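Local atomic coordinates of post-proline cleaving enzyme (Rickettsia typhi, PDB entry 4HVT), a protein that probably cleaves short peptides on the carboxyl side of proline residues, as a serine peptidase of the prolyl oligopeptidase family. Residues A[103-111]-A[433-441]. Numbering follows the deposited sequence.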
loop_
_atom_site.group_PDB
_atom_site.type_symbol
_atom_site.label_atom_id
_atom_site.label_comp_id
_atom_site.label_asym_id
_atom_site.label_seq_id
_atom_site.Cartn_x
_atom_site.Cartn_y
_atom_site.Cartn_z
ATOM N N ASP A 103 -14.388 3.266 -26.355
ATOM C CA ASP A 103 -15.596 2.607 -26.890
ATOM C C ASP A 103 -15.549 1.063 -26.824
ATOM O O ASP A 103 -16.600 0.418 -26.752
ATOM C CB ASP A 103 -15.875 3.026 -28.325
ATOM C CG ASP A 103 -16.618 4.356 -28.431
ATOM O OD1 ASP A 103 -16.677 5.130 -27.464
ATOM O OD2 ASP A 103 -17.172 4.630 -29.523
ATOM N N ASN A 104 -14.374 0.471 -26.916
ATOM C CA ASN A 104 -14.213 -0.975 -26.834
ATOM C C ASN A 104 -14.264 -1.512 -25.421
ATOM O O ASN A 104 -14.461 -2.693 -25.227
ATOM C CB ASN A 104 -12.872 -1.428 -27.415
ATOM C CG ASN A 104 -12.760 -1.172 -28.890
ATOM O OD1 ASN A 104 -13.753 -1.157 -29.599
ATOM N ND2 ASN A 104 -11.537 -0.960 -29.359
ATOM N N TYR A 105 -14.010 -0.634 -24.452
ATOM C CA TYR A 105 -13.813 -1.067 -23.049
ATOM C C TYR A 105 -15.100 -1.603 -22.462
ATOM O O TYR A 105 -15.068 -2.352 -21.488
ATOM C CB TYR A 105 -13.245 0.090 -22.197
ATOM C CG TYR A 105 -12.857 -0.290 -20.814
ATOM C CD1 TYR A 105 -11.799 -1.212 -20.580
ATOM C CD2 TYR A 105 -13.431 0.326 -19.742
ATOM C CE1 TYR A 105 -11.405 -1.500 -19.296
ATOM C CE2 TYR A 105 -13.022 0.065 -18.445
ATOM C CZ TYR A 105 -12.008 -0.855 -18.240
ATOM O OH TYR A 105 -11.590 -1.060 -16.944
ATOM N N SER A 106 -16.228 -1.264 -23.077
ATOM C CA SER A 106 -17.529 -1.797 -22.633
ATOM C C SER A 106 -17.780 -3.192 -23.143
ATOM O O SER A 106 -18.765 -3.815 -22.734
ATOM C CB SER A 106 -18.663 -0.880 -23.079
ATOM O OG SER A 106 -18.706 -0.777 -24.488
ATOM N N LYS A 107 -16.965 -3.680 -24.065
ATOM C CA LYS A 107 -17.165 -5.038 -24.614
ATOM C C LYS A 107 -16.621 -6.078 -23.675
ATOM O O LYS A 107 -15.599 -5.809 -23.030
ATOM C CB LYS A 107 -16.481 -5.149 -25.967
ATOM C CG LYS A 107 -17.134 -4.181 -26.942
ATOM C CD LYS A 107 -16.383 -4.051 -28.227
ATOM C CE LYS A 107 -17.189 -3.204 -29.205
ATOM N NZ LYS A 107 -16.302 -2.554 -30.192
ATOM N N ASP A 108 -17.261 -7.246 -23.575
ATOM C CA ASP A 108 -16.721 -8.257 -22.652
ATOM C C ASP A 108 -15.238 -8.520 -22.901
ATOM O O ASP A 108 -14.450 -8.589 -21.941
ATOM C CB ASP A 108 -17.496 -9.581 -22.774
ATOM C CG ASP A 108 -18.769 -9.599 -21.954
ATOM O OD1 ASP A 108 -19.173 -8.540 -21.426
ATOM O OD2 ASP A 108 -19.363 -10.718 -21.809
ATOM N N LYS A 109 -14.862 -8.663 -24.179
ATOM C CA LYS A 109 -13.476 -8.992 -24.560
ATOM C C LYS A 109 -12.936 -7.946 -25.522
ATOM O O LYS A 109 -13.020 -8.134 -26.734
ATOM C CB LYS A 109 -13.413 -10.402 -25.151
ATOM N N PRO A 110 -12.441 -6.805 -25.008
ATOM C CA PRO A 110 -11.925 -5.736 -25.849
ATOM C C PRO A 110 -10.704 -6.191 -26.658
ATOM O O PRO A 110 -9.997 -7.084 -26.217
ATOM C CB PRO A 110 -11.520 -4.652 -24.812
ATOM C CG PRO A 110 -12.417 -4.910 -23.635
ATOM C CD PRO A 110 -12.454 -6.406 -23.596
ATOM N N ASN A 111 -10.462 -5.528 -27.789
ATOM C CA ASN A 111 -9.262 -5.721 -28.617
ATOM C C ASN A 111 -8.173 -4.825 -28.008
ATOM O O ASN A 111 -8.176 -3.594 -28.204
ATOM C CB ASN A 111 -9.496 -5.304 -30.073
ATOM N N LYS A 433 -22.225 6.061 -15.502
ATOM C CA LYS A 433 -22.828 5.055 -16.401
ATOM C C LYS A 433 -22.061 3.761 -16.228
ATOM O O LYS A 433 -20.818 3.749 -16.309
ATOM C CB LYS A 433 -22.744 5.504 -17.856
ATOM N N ILE A 434 -22.754 2.649 -16.051
ATOM C CA ILE A 434 -22.022 1.394 -15.942
ATOM C C ILE A 434 -21.219 1.151 -17.221
ATOM O O ILE A 434 -21.784 1.263 -18.320
ATOM C CB ILE A 434 -22.973 0.177 -15.740
ATOM C CG1 ILE A 434 -23.593 0.233 -14.350
ATOM C CG2 ILE A 434 -22.193 -1.101 -15.951
ATOM C CD1 ILE A 434 -24.892 -0.505 -14.193
ATOM N N ILE A 435 -19.922 0.805 -17.103
ATOM C CA ILE A 435 -19.129 0.403 -18.277
ATOM C C ILE A 435 -18.677 -1.076 -18.260
ATOM O O ILE A 435 -18.668 -1.726 -19.335
ATOM C CB ILE A 435 -17.983 1.387 -18.559
ATOM C CG1 ILE A 435 -17.361 1.165 -19.959
ATOM C CG2 ILE A 435 -16.892 1.344 -17.495
ATOM C CD1 ILE A 435 -16.507 2.341 -20.436
ATOM N N ARG A 436 -18.379 -1.620 -17.088
ATOM C CA ARG A 436 -18.051 -3.037 -16.967
ATOM C C ARG A 436 -18.560 -3.634 -15.665
ATOM O O ARG A 436 -18.398 -3.058 -14.595
ATOM C CB ARG A 436 -16.538 -3.323 -17.005
ATOM C CG ARG A 436 -15.772 -2.932 -18.252
ATOM C CD ARG A 436 -14.357 -3.485 -18.223
ATOM N NE ARG A 436 -14.336 -4.961 -18.368
ATOM C CZ ARG A 436 -14.429 -5.625 -19.524
ATOM N NH1 ARG A 436 -14.508 -4.975 -20.668
ATOM N NH2 ARG A 436 -14.480 -6.961 -19.558
ATOM N N LYS A 437 -19.148 -4.818 -15.783
ATOM C CA LYS A 437 -19.351 -5.676 -14.626
ATOM C C LYS A 437 -18.349 -6.820 -14.619
ATOM O O LYS A 437 -17.759 -7.158 -15.644
ATOM C CB LYS A 437 -20.769 -6.214 -14.609
ATOM C CG LYS A 437 -21.746 -5.066 -14.359
ATOM C CD LYS A 437 -22.984 -5.522 -13.670
ATOM C CE LYS A 437 -23.994 -4.396 -13.603
ATOM N NZ LYS A 437 -25.389 -4.940 -13.529
ATOM N N ALA A 438 -18.210 -7.472 -13.469
ATOM C CA ALA A 438 -17.369 -8.654 -13.390
ATOM C C ALA A 438 -17.837 -9.717 -14.380
ATOM O O ALA A 438 -19.045 -9.955 -14.515
ATOM C CB ALA A 438 -17.387 -9.243 -11.983
ATOM N N LEU A 439 -16.900 -10.354 -15.060
ATOM C CA LEU A 439 -17.247 -11.443 -15.968
ATOM C C LEU A 439 -17.234 -12.788 -15.247
ATOM O O LEU A 439 -17.767 -13.769 -15.735
ATOM C CB LEU A 439 -16.279 -11.525 -17.133
ATOM C CG LEU A 439 -16.193 -10.311 -18.034
ATOM C CD1 LEU A 439 -15.122 -10.497 -19.093
ATOM C CD2 LEU A 439 -17.536 -10.053 -18.653
ATOM N N TYR A 440 -16.613 -12.822 -14.088
ATOM C CA TYR A 440 -16.632 -14.002 -13.260
ATOM C C TYR A 440 -17.879 -14.024 -12.402
ATOM O O TYR A 440 -18.526 -13.020 -12.214
ATOM C CB TYR A 440 -15.390 -14.057 -12.377
ATOM C CG TYR A 440 -15.212 -12.894 -11.447
ATOM C CD1 TYR A 440 -15.835 -12.861 -10.212
ATOM C CD2 TYR A 440 -14.394 -11.806 -11.797
ATOM C CE1 TYR A 440 -15.650 -11.776 -9.344
ATOM C CE2 TYR A 440 -14.230 -10.744 -10.940
ATOM C CZ TYR A 440 -14.849 -10.734 -9.715
ATOM O OH TYR A 440 -14.596 -9.628 -8.901
ATOM N N SER A 441 -18.201 -15.217 -11.889
ATOM C CA SER A 441 -19.446 -15.447 -11.169
ATOM C C SER A 441 -19.199 -15.482 -9.652
ATOM O O SER A 441 -18.255 -16.141 -9.194
ATOM C CB SER A 441 -20.047 -16.772 -11.639
ATOM O OG SER A 441 -21.014 -17.219 -10.725
HETATM O O HOH W 1 -20.589 -2.839 -20.819
#
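Arg436 reaches toward the end of helix 102-105 and the loop after it, and binds three backbone carbonyls there. Arg436 NH1 donates twice, to Tyr105 O at 2.8 Å and to Lys107 O at 2.7 Å. Both of these bonds are bent. Arg436 NH2 makes a straighter one to Asp108 O at 2.9 Å, with an N-H...O angle of 169°. Tyr105 O and Asp108 O lie in the guanidinium plane, while Lys107 O is tilted from it. Three bonds to three carbonyls fix the rotation of the guanidinium and tie the loop together. A bend at chi3 (69°) turns the group toward these oxygens.

The side chains of Arg436 and Tyr105 cross at about a right angle, with guanidinium and ring planes 49° apart. Arg436 CD sits over one face of the Tyr105 ring, 3.7 Å from its centroid, as a CH-pi contact. The guanidinium is farther away, so any cation-pi attraction is weak at most. At the ring edge, Ile435 CD1 is 3.7 Å from Tyr105 CD2. The Tyr105 hydroxyl is hydrogen-bonded to Pro74 O.

Around this centre the contacts are lighter. Pro110 CG packs against Arg436 NH1. Leu439 CD2 lies beside the Asp108 carboxylate, 3.6 Å from Asp108 CG. One water donates to both Ser106 O and Ile435 O, and Ser106 CA also makes a C-H...O contact to Ile435 O.

Ile435 and Arg436 both pair with Ile423 in a classic beta bulge on outermost strand 432-436. Tyr105 and Ile435 also pack on Ile423 and on Leu411 of strand 410-415. The partner segment links strands 96-101 and 113-117. The contact thus bridges the first and seventh propeller blades, which share no strand, as in the open-Velcro ring of prolyl oligopeptidases.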